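Local coordinates for protein pectinesterase (Sitophilus oryzae, PDB 4PMH) that hydrolyses the methyl esters of pectin galacturonosyl units, releasing methanol and free acid, and probably helps digest plant cell walls, at residues N56-A61 with V87-Y92; S294-S299 with A332-T337; I314-I319 with W357-S362. One frame throughout, in Å; residues are numbered along the deposited sequence.

Contact 1. Residues N56-A61 with V87-Y92. Unlike the reference sequence in segment 56-61: A61 (reference Thr).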
loop_
_atom_site.group_PDB
_atom_site.type_symbol
_atom_site.label_atom_id
_atom_site.label_comp_id
_atom_site.label_asym_id
_atom_site.label_seq_id
_atom_site.Cartn_x
_atom_site.Cartn_y
_atom_site.Cartn_z
ATOM N N ASN A 56 22.693 -0.927 4.088
ATOM C CA ASN A 56 23.778 -1.595 3.420
ATOM C C ASN A 56 24.621 -2.354 4.430
ATOM O O ASN A 56 24.997 -3.494 4.193
ATOM C CB ASN A 56 24.681 -0.591 2.706
ATOM C CG ASN A 56 24.056 -0.005 1.453
ATOM O OD1 ASN A 56 23.020 -0.468 0.970
ATOM N ND2 ASN A 56 24.704 1.017 0.903
ATOM N N ALA A 57 24.937 -1.716 5.546
ATOM C CA ALA A 57 25.756 -2.375 6.575
ATOM C C ALA A 57 25.099 -3.654 7.077
ATOM O O ALA A 57 25.750 -4.697 7.163
ATOM C CB ALA A 57 26.045 -1.435 7.744
ATOM N N ALA A 58 23.810 -3.556 7.394
ATOM C CA ALA A 58 23.036 -4.698 7.894
ATOM C C ALA A 58 22.939 -5.840 6.865
ATOM O O ALA A 58 23.121 -7.013 7.201
ATOM C CB ALA A 58 21.645 -4.243 8.324
ATOM N N ILE A 59 22.675 -5.496 5.603
ATOM C CA ILE A 59 22.571 -6.507 4.562
ATOM C C ILE A 59 23.928 -7.170 4.291
ATOM O O ILE A 59 24.016 -8.410 4.246
ATOM C CB ILE A 59 21.987 -5.913 3.269
ATOM C CG1 ILE A 59 20.533 -5.523 3.517
ATOM C CG2 ILE A 59 22.122 -6.914 2.109
ATOM C CD1 ILE A 59 19.829 -4.945 2.314
ATOM N N ASN A 60 24.973 -6.351 4.153
ATOM C CA ASN A 60 26.311 -6.846 3.827
ATOM C C ASN A 60 26.865 -7.755 4.940
ATOM O O ASN A 60 27.586 -8.709 4.655
ATOM C CB ASN A 60 27.291 -5.706 3.574
ATOM C CG ASN A 60 27.012 -4.949 2.281
ATOM O OD1 ASN A 60 26.487 -5.496 1.298
ATOM N ND2 ASN A 60 27.357 -3.672 2.280
ATOM N N ALA A 61 26.485 -7.502 6.181
ATOM C CA ALA A 61 27.000 -8.302 7.294
ATOM C C ALA A 61 26.393 -9.684 7.335
ATOM O O ALA A 61 26.937 -10.564 7.994
ATOM C CB ALA A 61 26.788 -7.602 8.614
ATOM N N VAL A 87 18.789 -11.519 5.342
ATOM C CA VAL A 87 18.872 -10.836 6.639
ATOM C C VAL A 87 17.516 -10.208 7.016
ATOM O O VAL A 87 17.036 -9.312 6.287
ATOM C CB VAL A 87 19.921 -9.706 6.649
ATOM C CG1 VAL A 87 19.988 -9.090 8.040
ATOM C CG2 VAL A 87 21.295 -10.228 6.232
ATOM N N PRO A 88 16.903 -10.639 8.151
ATOM C CA PRO A 88 15.673 -9.965 8.592
ATOM C C PRO A 88 15.989 -8.576 9.157
ATOM O O PRO A 88 16.827 -8.443 10.047
ATOM C CB PRO A 88 15.100 -10.906 9.683
ATOM C CG PRO A 88 15.960 -12.129 9.643
ATOM C CD PRO A 88 17.294 -11.675 9.118
ATOM N N LEU A 89 15.297 -7.560 8.653
ATOM C CA LEU A 89 15.551 -6.187 9.039
ATOM C C LEU A 89 14.331 -5.512 9.667
ATOM O O LEU A 89 13.204 -5.646 9.177
ATOM C CB LEU A 89 15.967 -5.398 7.803
ATOM C CG LEU A 89 17.151 -5.889 6.966
ATOM C CD1 LEU A 89 17.312 -4.977 5.741
ATOM C CD2 LEU A 89 18.437 -5.884 7.747
ATOM N N THR A 90 14.570 -4.794 10.766
ATOM C CA THR A 90 13.590 -3.907 11.368
ATOM C C THR A 90 14.156 -2.492 11.265
ATOM O O THR A 90 15.261 -2.230 11.735
ATOM C CB THR A 90 13.367 -4.286 12.842
ATOM O OG1 THR A 90 12.822 -5.605 12.890
ATOM C CG2 THR A 90 12.427 -3.325 13.530
ATOM N N ILE A 91 13.423 -1.602 10.613
ATOM C CA ILE A 91 13.827 -0.214 10.461
ATOM C C ILE A 91 12.814 0.627 11.207
ATOM O O ILE A 91 11.640 0.657 10.829
ATOM C CB ILE A 91 13.879 0.197 8.963
ATOM C CG1 ILE A 91 14.896 -0.666 8.204
ATOM C CG2 ILE A 91 14.253 1.677 8.799
ATOM C CD1 ILE A 91 14.283 -1.831 7.476
ATOM N N TYR A 92 13.258 1.313 12.263
ATOM C CA TYR A 92 12.359 2.094 13.079
ATOM C C TYR A 92 12.831 3.486 13.407
ATOM O O TYR A 92 14.008 3.717 13.584
ATOM C CB TYR A 92 12.023 1.352 14.363
ATOM C CG TYR A 92 13.132 1.249 15.377
ATOM C CD1 TYR A 92 14.036 0.209 15.341
ATOM C CD2 TYR A 92 13.235 2.161 16.386
ATOM C CE1 TYR A 92 15.043 0.099 16.300
ATOM C CE2 TYR A 92 14.212 2.063 17.354
ATOM C CZ TYR A 92 15.118 1.026 17.297
ATOM O OH TYR A 92 16.113 0.941 18.243
#
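I59, near the C-terminal end of the helix 51-61, and V87, two residues before the strand 89-93, bring the two backbones closest together, with 6.1 Å between I59 CA and V87 CA. Four apolar side chains and the carbonyl oxygens of A58 and I59 make the contact, which buries 182 Å² over both segments. L89 supplies its forked end: CD2 rests 3.6 Å from A58 CB, while CD1 lies 4.0 Å from I59 CG1. The two methyls thus serve two neighbouring residues of the helix. The side chains of I59 and L89 cross at about a right angle, so they meet over a short patch rather than along their lengths.

In the right-handed parallel beta-helix of pectin methylesterases, a helix covers the N-terminal end of the beta-helix, and here helix 51-61 has that role. A58 also touches Y42 and I69 of the first two strands in the long parallel sheet, and L89, in the third, leans on I82. Backbone bonds join that third strand to its neighbours through K67 and Q160.

V87 meets the helix differently, by packing against backbone. Its CG1 is anti to the backbone N (chi1 -178°), leaving CG2 beside that N, where it lies 3.8 Å from A58 O and 3.8 Å from I59 O. CG1 reaches the first of these carbonyls as well, so V87 approaches the polar backbone of the helix through methyl groups, at van der Waals distance.

Contact 2. Residues S294-S299 with A332-T337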
loop_
_atom_site.group_PDB
_atom_site.type_symbol
_atom_site.label_atom_id
_atom_site.label_comp_id
_atom_site.label_asym_id
_atom_site.label_seq_id
_atom_site.Cartn_x
_atom_site.Cartn_y
_atom_site.Cartn_z
ATOM N N SER A 294 -4.606 -4.306 -14.237
ATOM C CA SER A 294 -3.242 -4.201 -14.815
ATOM C C SER A 294 -3.067 -5.081 -16.047
ATOM O O SER A 294 -3.445 -6.255 -16.052
ATOM C CB SER A 294 -2.129 -4.518 -13.803
ATOM O OG SER A 294 -2.482 -5.578 -12.944
ATOM N N GLY A 295 -2.519 -4.476 -17.094
ATOM C CA GLY A 295 -2.270 -5.157 -18.362
ATOM C C GLY A 295 -3.492 -5.401 -19.218
ATOM O O GLY A 295 -3.398 -6.088 -20.228
ATOM N N VAL A 296 -4.641 -4.840 -18.829
ATOM C CA VAL A 296 -5.885 -4.988 -19.584
ATOM C C VAL A 296 -6.148 -3.708 -20.342
ATOM O O VAL A 296 -6.349 -2.655 -19.738
ATOM C CB VAL A 296 -7.087 -5.279 -18.670
ATOM C CG1 VAL A 296 -8.380 -5.380 -19.502
ATOM C CG2 VAL A 296 -6.826 -6.551 -17.862
ATOM N N SER A 297 -6.174 -3.827 -21.666
ATOM C CA SER A 297 -6.178 -2.669 -22.563
ATOM C C SER A 297 -7.464 -1.842 -22.538
ATOM O O SER A 297 -7.435 -0.624 -22.644
ATOM C CB SER A 297 -5.953 -3.141 -23.998
ATOM O OG SER A 297 -5.502 -2.058 -24.780
ATOM N N SER A 298 -8.586 -2.533 -22.450
ATOM C CA SER A 298 -9.911 -1.922 -22.473
ATOM C C SER A 298 -10.843 -2.944 -21.858
ATOM O O SER A 298 -10.435 -4.082 -21.628
ATOM C CB SER A 298 -10.344 -1.627 -23.911
ATOM O OG SER A 298 -10.528 -2.834 -24.622
ATOM N N SER A 299 -12.094 -2.565 -21.624
ATOM C CA SER A 299 -13.070 -3.519 -21.106
ATOM C C SER A 299 -13.208 -4.736 -22.031
ATOM O O SER A 299 -13.425 -5.865 -21.561
ATOM C CB SER A 299 -14.423 -2.843 -20.843
ATOM O OG SER A 299 -14.808 -2.017 -21.919
ATOM N N ALA A 332 -13.361 0.209 -13.223
ATOM C CA ALA A 332 -11.955 -0.233 -13.236
ATOM C C ALA A 332 -11.088 0.636 -14.154
ATOM O O ALA A 332 -11.595 1.296 -15.078
ATOM C CB ALA A 332 -11.840 -1.696 -13.654
ATOM N N THR A 333 -9.775 0.601 -13.903
ATOM C CA THR A 333 -8.799 1.361 -14.705
ATOM C C THR A 333 -8.870 1.053 -16.215
ATOM O O THR A 333 -8.494 1.900 -17.042
ATOM C CB THR A 333 -7.371 1.085 -14.211
ATOM O OG1 THR A 333 -7.065 -0.312 -14.376
ATOM C CG2 THR A 333 -7.225 1.505 -12.757
ATOM N N SER A 334 -9.344 -0.150 -16.543
ATOM C CA SER A 334 -9.555 -0.606 -17.915
ATOM C C SER A 334 -10.811 -0.055 -18.599
ATOM O O SER A 334 -10.937 -0.150 -19.827
ATOM C CB SER A 334 -9.636 -2.135 -17.922
ATOM O OG SER A 334 -10.760 -2.608 -17.189
ATOM N N GLY A 335 -11.722 0.530 -17.826
ATOM C CA GLY A 335 -13.058 0.857 -18.313
ATOM C C GLY A 335 -14.083 -0.223 -17.992
ATOM O O GLY A 335 -15.280 -0.056 -18.263
ATOM N N ARG A 336 -13.638 -1.337 -17.422
ATOM C CA ARG A 336 -14.563 -2.395 -17.039
ATOM C C ARG A 336 -15.514 -1.887 -15.949
ATOM O O ARG A 336 -15.084 -1.572 -14.847
ATOM C CB ARG A 336 -13.814 -3.634 -16.559
ATOM C CG ARG A 336 -14.730 -4.707 -15.984
ATOM C CD ARG A 336 -13.987 -5.996 -15.759
ATOM N NE ARG A 336 -12.962 -5.935 -14.709
ATOM C CZ ARG A 336 -13.022 -6.570 -13.540
ATOM N NH1 ARG A 336 -14.082 -7.305 -13.201
ATOM N NH2 ARG A 336 -12.014 -6.461 -12.697
ATOM N N THR A 337 -16.799 -1.802 -16.277
ATOM C CA THR A 337 -17.794 -1.269 -15.353
ATOM C C THR A 337 -17.843 -2.090 -14.052
ATOM O O THR A 337 -17.650 -3.306 -14.072
ATOM C CB THR A 337 -19.193 -1.267 -15.968
ATOM O OG1 THR A 337 -19.652 -2.607 -16.103
ATOM C CG2 THR A 337 -19.194 -0.616 -17.317
HETATM O O HOH W 1 -5.915 -0.864 -16.777
#
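An ST turn that begins at S334 and overlaps the type I beta turn A332-G335 packs against the loop residues V296, S298 and S299 beside the probable substrate-binding region; the side chain of S334 is about 8 Å from that of W292, a substrate-binding residue by similarity. Both segments belong to long loops that leave the beta-helix, one after strand 286-290 and the other after strand 329-330.

S334 is at the centre of the contact and shows different sides to different partners. Its CB lies 3.8 Å from V296 CG1 and equally near the carbonyl oxygen of V296. Its OG sits between the backbone N and the carbonyl carbon (chi1 64°), and from there accepts R336 N at 3.2 Å with an N-H...O angle of 154°. The same hydroxyl bonds D293. S334 O, in turn, receives a CH...O contact from S298 CA at 3.3 Å; S299 N is also near, but its angle is too poor for a hydrogen bond. Farther along, S299 CB packs 3.8 Å from R336 N.

A water lies 2.7 Å from T333 OG1 and gives only a weak bond to V296 O, linking the two segments loosely. G335 completes the turn with a positive phi of 95°, where a CB would be jammed against the carbonyl O of S334.

The side chain of R336 leads away to a salt bridge with D293, a hydrogen bond with N309 and a cation-pi contact with Y302. D293, next to W292 in sequence, therefore joins S334 and R336 through its two carboxylate oxygens. Direct contact between the segments rests on van der Waals and CH...O approaches, so their relative placement probably owes much to D293, whose charge R336 would help to balance.

Contact 3. Residues I314-I319 with W357-S362; sequences IKESTI and WEYNNS
N361 inserts its amide between the backbone atoms of I314 and S317 and bonds both. Its OD1 accepts S317 N at 2.9 Å with an angle of 164°, while ND2 gives to I314 O at 3.0 Å and, within its own segment, to E358 OE2. I314 O is gripped twice: ND2 comes from above the carbonyl plane and Y359 N, also at 3.0 Å, from the opposite face. An alanine in place of N361 would probably leave S317 N without this acceptor, I314 O with one donor fewer, and E358 without one of the bonds that steady its carboxylate.

Backbone bonds continue on both sides of this amide, including E316 N to Y359 O and I319 N to S362 O, the latter at 2.8 Å. N360 ND2 meets E316 OE2 at 3.1 Å from above the carboxylate plane; K271 takes the other oxygen of E316 in a salt bridge, as R10 does for E358.

Outside the polar core, the extended K315 chain runs beside Y359, with K315 CE 3.6 Å from Y359 CD2, and carries NZ on to F21 O. I319 CD1 packs 3.6 Å from E358 OE2. E316 and N360, both in left-handed helical conformation, bend successive coils alike after parallel strands, the stacked turns of a right-handed parallel beta-helix, here at its last coil.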
loop_
_atom_site.group_PDB
_atom_site.type_symbol
_atom_site.label_atom_id
_atom_site.label_comp_id
_atom_site.label_asym_id
_atom_site.label_seq_id
_atom_site.Cartn_x
_atom_site.Cartn_y
_atom_site.Cartn_z
ATOM N N ILE A 314 -13.741 -5.008 3.382
ATOM C CA ILE A 314 -13.725 -4.060 4.501
ATOM C C ILE A 314 -14.697 -4.574 5.542
ATOM O O ILE A 314 -15.898 -4.638 5.294
ATOM C CB ILE A 314 -14.097 -2.652 4.063
ATOM C CG1 ILE A 314 -13.088 -2.148 3.033
ATOM C CG2 ILE A 314 -14.124 -1.710 5.263
ATOM C CD1 ILE A 314 -13.544 -0.936 2.259
ATOM N N LYS A 315 -14.157 -4.979 6.687
ATOM C CA LYS A 315 -14.921 -5.648 7.746
ATOM C C LYS A 315 -14.810 -4.919 9.089
ATOM O O LYS A 315 -13.707 -4.566 9.505
ATOM C CB LYS A 315 -14.358 -7.053 7.935
ATOM C CG LYS A 315 -14.995 -7.867 9.050
ATOM C CD LYS A 315 -14.650 -9.335 8.850
ATOM C CE LYS A 315 -15.210 -10.223 9.955
ATOM N NZ LYS A 315 -14.780 -11.630 9.750
ATOM N N GLU A 316 -15.946 -4.718 9.771
ATOM C CA GLU A 316 -15.964 -4.146 11.125
ATOM C C GLU A 316 -15.121 -2.883 11.245
ATOM O O GLU A 316 -14.376 -2.677 12.191
ATOM C CB GLU A 316 -15.627 -5.242 12.150
ATOM C CG GLU A 316 -16.706 -6.312 12.065
ATOM C CD GLU A 316 -16.535 -7.489 12.985
ATOM O OE1 GLU A 316 -15.566 -7.495 13.751
ATOM O OE2 GLU A 316 -17.402 -8.394 12.941
ATOM N N SER A 317 -15.263 -2.035 10.235
ATOM C CA SER A 317 -14.549 -0.788 10.171
ATOM C C SER A 317 -15.527 0.394 10.205
ATOM O O SER A 317 -16.730 0.245 9.950
ATOM C CB SER A 317 -13.691 -0.747 8.917
ATOM O OG SER A 317 -12.618 -1.665 9.022
ATOM N N THR A 318 -14.978 1.553 10.535
ATOM C CA THR A 318 -15.705 2.798 10.525
ATOM C C THR A 318 -15.518 3.485 9.168
ATOM O O THR A 318 -14.398 3.738 8.747
ATOM C CB THR A 318 -15.184 3.708 11.648
ATOM O OG1 THR A 318 -15.457 3.095 12.926
ATOM C CG2 THR A 318 -15.837 5.074 11.585
ATOM N N ILE A 319 -16.606 3.773 8.480
ATOM C CA ILE A 319 -16.533 4.459 7.193
ATOM C C ILE A 319 -17.241 5.796 7.365
ATOM O O ILE A 319 -18.439 5.826 7.665
ATOM C CB ILE A 319 -17.188 3.640 6.079
ATOM C CG1 ILE A 319 -16.561 2.231 6.019
ATOM C CG2 ILE A 319 -17.049 4.346 4.744
ATOM C CD1 ILE A 319 -17.147 1.328 4.947
ATOM N N TRP A 357 -16.122 -6.396 -1.207
ATOM C CA TRP A 357 -17.182 -6.768 -0.271
ATOM C C TRP A 357 -17.022 -6.085 1.068
ATOM O O TRP A 357 -15.936 -5.665 1.438
ATOM C CB TRP A 357 -17.193 -8.284 -0.015
ATOM C CG TRP A 357 -16.905 -9.152 -1.219
ATOM C CD1 TRP A 357 -15.682 -9.647 -1.605
ATOM C CD2 TRP A 357 -17.850 -9.650 -2.152
ATOM N NE1 TRP A 357 -15.817 -10.404 -2.735
ATOM C CE2 TRP A 357 -17.137 -10.429 -3.098
ATOM C CE3 TRP A 357 -19.234 -9.509 -2.301
ATOM C CZ2 TRP A 357 -17.765 -11.059 -4.183
ATOM C CZ3 TRP A 357 -19.849 -10.128 -3.372
ATOM C CH2 TRP A 357 -19.106 -10.907 -4.298
ATOM N N GLU A 358 -18.112 -6.025 1.822
ATOM C CA GLU A 358 -18.072 -5.477 3.170
ATOM C C GLU A 358 -18.767 -6.409 4.149
ATOM O O GLU A 358 -19.607 -7.187 3.745
ATOM C CB GLU A 358 -18.797 -4.160 3.204
ATOM C CG GLU A 358 -18.126 -3.058 2.427
ATOM C CD GLU A 358 -19.028 -1.866 2.367
ATOM O OE1 GLU A 358 -19.613 -1.671 1.301
ATOM O OE2 GLU A 358 -19.205 -1.179 3.397
ATOM N N TYR A 359 -18.461 -6.274 5.436
ATOM C CA TYR A 359 -19.209 -6.984 6.467
ATOM C C TYR A 359 -19.191 -6.159 7.742
ATOM O O TYR A 359 -18.114 -5.882 8.268
ATOM C CB TYR A 359 -18.575 -8.345 6.779
ATOM C CG TYR A 359 -19.266 -9.080 7.927
ATOM C CD1 TYR A 359 -20.550 -9.568 7.778
ATOM C CD2 TYR A 359 -18.622 -9.301 9.141
ATOM C CE1 TYR A 359 -21.194 -10.239 8.808
ATOM C CE2 TYR A 359 -19.268 -9.973 10.188
ATOM C CZ TYR A 359 -20.553 -10.424 10.008
ATOM O OH TYR A 359 -21.221 -11.102 11.021
ATOM N N ASN A 360 -20.366 -5.775 8.238
ATOM C CA ASN A 360 -20.499 -5.237 9.591
ATOM C C ASN A 360 -19.704 -3.962 9.845
ATOM O O ASN A 360 -19.083 -3.791 10.897
ATOM C CB ASN A 360 -20.087 -6.333 10.588
ATOM C CG ASN A 360 -20.654 -6.115 11.967
ATOM O OD1 ASN A 360 -21.615 -5.368 12.142
ATOM N ND2 ASN A 360 -20.080 -6.788 12.958
ATOM N N ASN A 361 -19.712 -3.069 8.865
ATOM C CA ASN A 361 -19.105 -1.762 9.027
ATOM C C ASN A 361 -20.104 -0.804 9.682
ATOM O O ASN A 361 -21.298 -1.094 9.782
ATOM C CB ASN A 361 -18.630 -1.227 7.673
ATOM C CG ASN A 361 -17.559 -2.093 7.050
ATOM O OD1 ASN A 361 -16.677 -2.600 7.748
ATOM N ND2 ASN A 361 -17.643 -2.290 5.716
ATOM N N SER A 362 -19.604 0.316 10.175
ATOM C CA SER A 362 -20.450 1.307 10.790
ATOM C C SER A 362 -19.951 2.671 10.441
ATOM O O SER A 362 -18.961 2.799 9.698
ATOM C CB SER A 362 -20.500 1.096 12.306
ATOM O OG SER A 362 -19.205 1.107 12.849
#

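Overall arrangement
Followed from the N terminus, contact 1 comes first: it closes a loop of 25 residues and lays the helix 51-61 against the start of the beta-helix. Nearly the whole beta-helix then intervenes before contact 2 opens at 294-299. Contact 3 opens at 314-319 before contact 2 closes at 332-337, and itself closes only at 357-362, so these two cross, whereas contact 1 stands in series with both. Contacts 1 and 3 reach the same ten-stranded parallel sheet near its two ends, their centres 37 Å apart; contact 3 joins its last two strands, 311-315 and 355-359. Contact 2 joins loops projecting from the beta-helix, its nearest atoms about 10 Å from those of contact 3.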